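PDB 4HDT: 3-hydroxyisobutyryl-CoA hydrolase, which probably hydrolyses 3-hydroxyisobutyryl-CoA to free 3-hydroxyisobutyrate and coenzyme A, and binds zinc ions. Local coordinates for residues I181-A186 / S221-Q226. Residues are numbered along the deposited sequence; the frame is centred on the assembly and turned at random.
Sequences IVMGFA and SPLAEQ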
loop_
_atom_site.group_PDB
_atom_site.type_symbol
_atom_site.label_atom_id
_atom_site.label_comp_id
_atom_site.label_asym_id
_atom_site.label_seq_id
_atom_site.Cartn_x
_atom_site.Cartn_y
_atom_site.Cartn_z
ATOM N N ILE A 181 -10.328 -1.590 -8.227
ATOM C CA ILE A 181 -11.276 -2.713 -8.179
ATOM C C ILE A 181 -10.790 -3.820 -9.129
ATOM O O ILE A 181 -10.775 -5.011 -8.769
ATOM C CB ILE A 181 -12.697 -2.241 -8.502
ATOM C CG1 ILE A 181 -13.163 -1.272 -7.390
ATOM C CG2 ILE A 181 -13.660 -3.418 -8.654
ATOM C CD1 ILE A 181 -14.457 -0.547 -7.737
ATOM N N VAL A 182 -10.362 -3.452 -10.337
ATOM C CA VAL A 182 -9.834 -4.456 -11.274
ATOM C C VAL A 182 -8.614 -5.217 -10.674
ATOM O O VAL A 182 -8.484 -6.428 -10.835
ATOM C CB VAL A 182 -9.485 -3.763 -12.635
ATOM C CG1 VAL A 182 -8.497 -4.589 -13.449
ATOM C CG2 VAL A 182 -10.764 -3.441 -13.384
ATOM N N MET A 183 -7.783 -4.495 -9.921
ATOM C CA MET A 183 -6.573 -5.123 -9.409
ATOM C C MET A 183 -6.783 -5.878 -8.099
ATOM O O MET A 183 -5.857 -6.526 -7.642
ATOM C CB MET A 183 -5.420 -4.134 -9.314
ATOM C CG MET A 183 -4.686 -3.980 -10.663
ATOM S SD MET A 183 -3.041 -3.282 -10.383
ATOM C CE MET A 183 -3.697 -1.755 -9.777
ATOM N N GLY A 184 -7.994 -5.833 -7.537
ATOM C CA GLY A 184 -8.257 -6.567 -6.304
ATOM C C GLY A 184 -7.859 -5.824 -5.063
ATOM O O GLY A 184 -7.759 -6.411 -3.995
ATOM N N PHE A 185 -7.691 -4.505 -5.208
ATOM C CA PHE A 185 -7.347 -3.626 -4.047
ATOM C C PHE A 185 -8.592 -3.017 -3.397
ATOM O O PHE A 185 -8.533 -2.416 -2.321
ATOM C CB PHE A 185 -6.421 -2.480 -4.482
ATOM C CG PHE A 185 -4.959 -2.844 -4.625
ATOM C CD1 PHE A 185 -4.539 -3.840 -5.497
ATOM C CD2 PHE A 185 -3.974 -2.158 -3.927
ATOM C CE1 PHE A 185 -3.206 -4.158 -5.669
ATOM C CE2 PHE A 185 -2.618 -2.478 -4.094
ATOM C CZ PHE A 185 -2.219 -3.471 -4.982
ATOM N N ALA A 186 -9.736 -3.143 -4.073
ATOM C CA ALA A 186 -11.001 -2.610 -3.561
ATOM C C ALA A 186 -12.163 -3.389 -4.168
ATOM O O ALA A 186 -11.964 -4.126 -5.135
ATOM C CB ALA A 186 -11.124 -1.114 -3.878
ATOM N N SER A 221 -11.921 1.150 -16.551
ATOM C CA SER A 221 -10.568 1.089 -15.984
ATOM C C SER A 221 -9.524 1.299 -17.100
ATOM O O SER A 221 -9.364 0.461 -17.978
ATOM C CB SER A 221 -10.329 -0.252 -15.284
ATOM O OG SER A 221 -8.957 -0.553 -15.050
ATOM N N PRO A 222 -8.797 2.420 -17.074
ATOM C CA PRO A 222 -7.740 2.539 -18.072
ATOM C C PRO A 222 -6.656 1.495 -17.900
ATOM O O PRO A 222 -6.068 1.036 -18.863
ATOM C CB PRO A 222 -7.180 3.948 -17.827
ATOM C CG PRO A 222 -8.158 4.635 -16.950
ATOM C CD PRO A 222 -8.855 3.590 -16.177
ATOM N N LEU A 223 -6.385 1.062 -16.667
ATOM C CA LEU A 223 -5.399 0.031 -16.516
ATOM C C LEU A 223 -5.803 -1.277 -17.197
ATOM O O LEU A 223 -4.978 -1.956 -17.827
ATOM C CB LEU A 223 -5.087 -0.200 -15.015
ATOM C CG LEU A 223 -3.668 -0.558 -14.667
ATOM C CD1 LEU A 223 -2.657 0.345 -15.331
ATOM C CD2 LEU A 223 -3.528 -0.433 -13.146
ATOM N N ALA A 224 -7.064 -1.681 -17.047
ATOM C CA ALA A 224 -7.584 -2.861 -17.716
ATOM C C ALA A 224 -7.403 -2.781 -19.231
ATOM O O ALA A 224 -7.077 -3.771 -19.857
ATOM C CB ALA A 224 -9.042 -3.115 -17.371
ATOM N N GLU A 225 -7.625 -1.612 -19.797
ATOM C CA GLU A 225 -7.411 -1.445 -21.238
ATOM C C GLU A 225 -5.944 -1.565 -21.662
ATOM O O GLU A 225 -5.687 -1.815 -22.850
ATOM C CB GLU A 225 -7.963 -0.097 -21.680
ATOM C CG GLU A 225 -9.465 -0.009 -21.483
ATOM C CD GLU A 225 -10.088 1.199 -22.161
ATOM O OE1 GLU A 225 -9.367 1.929 -22.869
ATOM O OE2 GLU A 225 -11.312 1.414 -21.984
ATOM N N GLN A 226 -5.000 -1.332 -20.748
ATOM C CA GLN A 226 -3.562 -1.447 -21.040
ATOM C C GLN A 226 -3.038 -2.859 -20.842
ATOM O O GLN A 226 -1.843 -3.070 -20.994
ATOM C CB GLN A 226 -2.724 -0.527 -20.155
ATOM C CG GLN A 226 -3.166 0.916 -20.096
ATOM C CD GLN A 226 -3.591 1.461 -21.419
ATOM O OE1 GLN A 226 -2.825 1.435 -22.396
ATOM N NE2 GLN A 226 -4.816 1.990 -21.480
#
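M183 and L223 close the inner, more tightly packed side of this contact: in the conformer described, one of two for M183, its methyl CE rests 3.6 Å from CD2 of L223, the two side chains crossing at about a right angle. With the methionine chain bent at its last torsion (chi3 -64°), both SD and CE lie beside CD2, CE the nearer, and both residues also touch F175. Next to this pair, V182 points at the start of the short helix 222-225, its CG2 3.7 Å from CB of S221. S221 is the N-cap: OG accepts from A224 N at 3.0 Å, nearly straight. The same OG hydrogen-bonds D179 OD1, which also takes L223 N, so a carboxylate of helix 177-183 ties down this helical turn. The outer side is looser: CG1 of V182, itself partly exposed, stays 4.2 Å from CB of the exposed A224. No hydrogen bond joins 181-186 to 221-226. Beyond M183, G184 leaves helical angles at positive phi, its N bonded to I181 O. The partly buried contact thus packs a helix with a C-terminal Schellman motif against the weakly bonded turn 222-225, N-capped by S221, within a crotonase-like fold.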